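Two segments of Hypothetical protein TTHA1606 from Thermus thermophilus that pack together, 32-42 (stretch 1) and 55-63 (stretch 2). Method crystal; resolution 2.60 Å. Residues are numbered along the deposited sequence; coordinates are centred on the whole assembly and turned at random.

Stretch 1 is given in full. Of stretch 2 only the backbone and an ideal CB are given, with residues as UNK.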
# COMPACT_ATOMS: atom_id res chain seq x y z
N GLY A 32 23.82 -10.07 -25.73
CA GLY A 32 24.20 -10.68 -27.01
C GLY A 32 25.72 -10.64 -27.17
O GLY A 32 26.44 -10.69 -26.17
N LYS A 33 26.20 -10.53 -28.40
CA LYS A 33 27.64 -10.49 -28.69
C LYS A 33 28.37 -9.41 -27.89
O LYS A 33 27.84 -8.31 -27.68
CB LYS A 33 27.91 -10.15 -30.16
CG LYS A 33 27.39 -11.10 -31.18
CD LYS A 33 27.45 -10.44 -32.54
CE LYS A 33 26.85 -11.36 -33.58
NZ LYS A 33 26.67 -10.73 -34.93
N ARG A 34 29.60 -9.70 -27.50
CA ARG A 34 30.38 -8.72 -26.77
C ARG A 34 30.99 -7.67 -27.72
O ARG A 34 31.34 -6.56 -27.29
CB ARG A 34 31.49 -9.39 -25.96
CG ARG A 34 32.14 -8.47 -24.94
CD ARG A 34 33.20 -9.20 -24.09
NE ARG A 34 33.62 -8.40 -22.93
CZ ARG A 34 34.15 -7.18 -22.99
NH1 ARG A 34 34.34 -6.59 -24.17
NH2 ARG A 34 34.47 -6.53 -21.87
N THR A 35 31.11 -7.99 -29.00
CA THR A 35 31.68 -7.04 -29.95
C THR A 35 30.64 -6.49 -30.91
O THR A 35 30.16 -7.18 -31.82
CB THR A 35 32.85 -7.68 -30.75
OG1 THR A 35 33.94 -7.96 -29.86
CG2 THR A 35 33.36 -6.75 -31.82
N VAL A 36 30.29 -5.22 -30.71
CA VAL A 36 29.27 -4.58 -31.54
C VAL A 36 29.85 -3.99 -32.81
O VAL A 36 30.85 -3.29 -32.77
CB VAL A 36 28.54 -3.47 -30.74
CG1 VAL A 36 27.42 -2.89 -31.55
CG2 VAL A 36 27.99 -4.05 -29.45
N ARG A 37 29.21 -4.28 -33.93
CA ARG A 37 29.66 -3.78 -35.22
C ARG A 37 28.54 -3.07 -36.00
O ARG A 37 28.79 -2.44 -37.03
CB ARG A 37 30.17 -4.94 -36.09
CG ARG A 37 31.29 -5.76 -35.47
CD ARG A 37 31.50 -7.05 -36.28
NE ARG A 37 32.26 -8.07 -35.56
CZ ARG A 37 33.58 -8.18 -35.59
NH1 ARG A 37 34.30 -7.33 -36.31
NH2 ARG A 37 34.18 -9.14 -34.90
N LYS A 38 27.30 -3.17 -35.52
CA LYS A 38 26.19 -2.54 -36.23
C LYS A 38 24.97 -2.36 -35.35
O LYS A 38 24.44 -3.32 -34.78
CB LYS A 38 25.83 -3.38 -37.45
CG LYS A 38 24.75 -2.79 -38.31
CD LYS A 38 24.60 -3.59 -39.57
CE LYS A 38 23.52 -3.00 -40.44
NZ LYS A 38 23.29 -3.82 -41.67
N VAL A 39 24.52 -1.11 -35.25
CA VAL A 39 23.39 -0.74 -34.42
C VAL A 39 22.06 -0.79 -35.16
O VAL A 39 21.97 -0.44 -36.33
CB VAL A 39 23.56 0.70 -33.85
CG1 VAL A 39 22.26 1.19 -33.19
CG2 VAL A 39 24.72 0.72 -32.87
N GLY A 40 21.04 -1.25 -34.45
CA GLY A 40 19.70 -1.31 -35.01
C GLY A 40 18.83 -0.43 -34.12
O GLY A 40 19.01 -0.39 -32.90
N ALA A 41 17.90 0.30 -34.73
CA ALA A 41 16.96 1.17 -34.01
C ALA A 41 15.52 0.84 -34.45
O ALA A 41 15.25 0.67 -35.64
CB ALA A 41 17.26 2.65 -34.30
N ALA A 42 14.62 0.73 -33.48
CA ALA A 42 13.21 0.41 -33.73
C ALA A 42 12.33 0.90 -32.57
O ALA A 42 12.79 1.06 -31.43
CB ALA A 42 13.03 -1.13 -33.93
N UNK A 55 18.16 -10.25 -40.02
CA UNK A 55 18.42 -10.18 -41.46
C UNK A 55 19.42 -9.09 -41.81
O UNK A 55 20.23 -9.26 -42.73
CB UNK A 55 17.11 -9.94 -42.22
N UNK A 56 19.37 -7.99 -41.08
CA UNK A 56 20.25 -6.84 -41.28
C UNK A 56 21.53 -6.98 -40.47
O UNK A 56 22.30 -6.02 -40.34
CB UNK A 56 19.53 -5.54 -40.90
N UNK A 57 21.75 -8.15 -39.89
CA UNK A 57 22.93 -8.40 -39.06
C UNK A 57 23.15 -7.32 -37.99
O UNK A 57 24.27 -6.83 -37.80
CB UNK A 57 24.17 -8.50 -39.95
N UNK A 58 22.09 -6.97 -37.26
CA UNK A 58 22.22 -5.98 -36.20
C UNK A 58 22.84 -6.66 -34.99
O UNK A 58 22.50 -7.81 -34.69
CB UNK A 58 20.87 -5.35 -35.85
N UNK A 59 23.75 -5.98 -34.30
CA UNK A 59 24.38 -6.56 -33.10
C UNK A 59 23.82 -5.93 -31.82
O UNK A 59 23.78 -6.56 -30.77
CB UNK A 59 25.90 -6.37 -33.15
N UNK A 60 23.41 -4.68 -31.94
CA UNK A 60 22.92 -3.93 -30.80
C UNK A 60 21.62 -3.24 -31.20
O UNK A 60 21.65 -2.20 -31.86
CB UNK A 60 23.96 -2.92 -30.32
N UNK A 61 20.50 -3.84 -30.81
CA UNK A 61 19.16 -3.33 -31.10
C UNK A 61 18.66 -2.43 -29.98
O UNK A 61 18.62 -2.82 -28.80
CB UNK A 61 18.18 -4.49 -31.32
N UNK A 62 18.30 -1.20 -30.36
CA UNK A 62 17.79 -0.22 -29.42
C UNK A 62 16.29 -0.02 -29.67
O UNK A 62 15.89 0.27 -30.80
CB UNK A 62 18.55 1.10 -29.55
N UNK A 63 15.47 -0.17 -28.64
CA UNK A 63 14.03 0.03 -28.80
C UNK A 63 13.48 0.94 -27.70
O UNK A 63 14.03 1.01 -26.60
CB UNK A 63 13.30 -1.31 -28.79

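Position 55 is helical, with nothing of stretch 1 within 5.5 Å of its CB, so almost any residue would do; it is E55, out of contact. At 56 the chain leaves the helix, and CB points toward stretch 1, 4.2 Å from K38 NZ. An acidic side chain would suit this charge, though a neutral polar one would also serve, because the backbone already contributes: K38 NZ donates to the carbonyl O of 56 at 2.8 Å. The residue is E56, whose OE2 forms a long salt bridge of 4.0 Å with K38 NZ.

Position 57 has positive phi and psi (50°/47°), a conformation easiest for glycine, asparagine or aspartate but open to others. Its CB points sideways, 4.9 Å from K38 CD. It is E57, and the end of its side chain leads away from stretch 1.

Position 58 also points sideways, but its CB lies 4.3 Å from G40 CA, where the absent side chain leaves room for a compact, mostly apolar group; alanine or valine would fit, and threonine could through its methyl. V58 places CG1 3.2 Å from G40 N, and a CB on residue 40 would clash with that methyl.

Position 59 looks toward a cluster of donors: its CB is 4.0 Å from R37 N, and the ammonium of K33 reaches in. A short acceptor is favoured, aspartate above asparagine because of the lysine charge. D59 answers with both oxygens: OD1 makes a salt bridge and hydrogen bond with K33 NZ at 2.6 Å, while OD2 accepts from R37 N at 2.9 Å. Its own N donates to K38 O at 2.8 Å.

From 60 the chains run parallel. G40 bonds to the neighbouring strand through both its N and its O, the N donating to the O of 60 at 2.8 Å and the O accepting from the N of 62 at 2.8 Å. Position 60 shares a sheet face with V39, and its CB is 3.7 Å from V36 CG1, so many apolar residues would suit. F60 packs its CB 3.6 Å from V36 CG1, and its ring leads away.

Position 61 lies on the other face, beside the space over G40; a branched or flexible apolar chain could use it. L61 brings CD1 4.4 Å from A42 CB. Position 62 returns to the V39 and A41 face, where a β-branched aliphatic fits a strand well; I62 extends CD1 to 4.0 Å from V39 CG1. Position 63 adjoins the small A42, so a modest apolar residue suffices: V63 CG1 sits 4.2 Å from A42 CB.

Stretch 2 55-63: EEEVDFLIV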
# COMPACT_ATOMS: atom_id res chain seq x y z
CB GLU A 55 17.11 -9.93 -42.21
CG GLU A 55 17.25 -9.91 -43.74
CD GLU A 55 17.30 -11.32 -44.38
OE1 GLU A 55 18.09 -12.18 -43.91
OE2 GLU A 55 16.54 -11.54 -45.36
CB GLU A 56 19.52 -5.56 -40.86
CG GLU A 56 18.30 -5.20 -41.70
CD GLU A 56 18.67 -4.79 -43.11
OE1 GLU A 56 17.98 -5.24 -44.07
OE2 GLU A 56 19.66 -4.02 -43.27
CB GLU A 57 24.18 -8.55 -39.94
CG GLU A 57 24.10 -9.74 -40.91
CD GLU A 57 25.33 -9.91 -41.79
OE1 GLU A 57 26.37 -10.40 -41.28
OE2 GLU A 57 25.26 -9.54 -42.99
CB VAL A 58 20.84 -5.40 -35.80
CG1 VAL A 58 20.99 -4.48 -34.60
CG2 VAL A 58 20.27 -4.62 -36.95
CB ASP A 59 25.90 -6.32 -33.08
CG ASP A 59 26.60 -7.00 -34.21
OD1 ASP A 59 26.31 -8.19 -34.45
OD2 ASP A 59 27.46 -6.36 -34.86
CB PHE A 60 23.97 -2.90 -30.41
CG PHE A 60 23.81 -2.37 -29.03
CD1 PHE A 60 24.47 -2.98 -27.97
CD2 PHE A 60 23.02 -1.25 -28.79
CE1 PHE A 60 24.33 -2.47 -26.66
CE2 PHE A 60 22.89 -0.74 -27.50
CZ PHE A 60 23.54 -1.35 -26.43
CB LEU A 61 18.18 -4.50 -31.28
CG LEU A 61 16.76 -4.13 -31.63
CD1 LEU A 61 16.76 -3.13 -32.78
CD2 LEU A 61 15.98 -5.36 -32.01
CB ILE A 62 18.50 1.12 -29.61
CG1 ILE A 62 20.01 0.94 -29.35
CG2 ILE A 62 17.85 2.20 -28.73
CD1 ILE A 62 20.85 2.17 -29.59
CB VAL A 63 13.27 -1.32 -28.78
CG1 VAL A 63 13.75 -2.20 -29.93
CG2 VAL A 63 13.47 -2.01 -27.42
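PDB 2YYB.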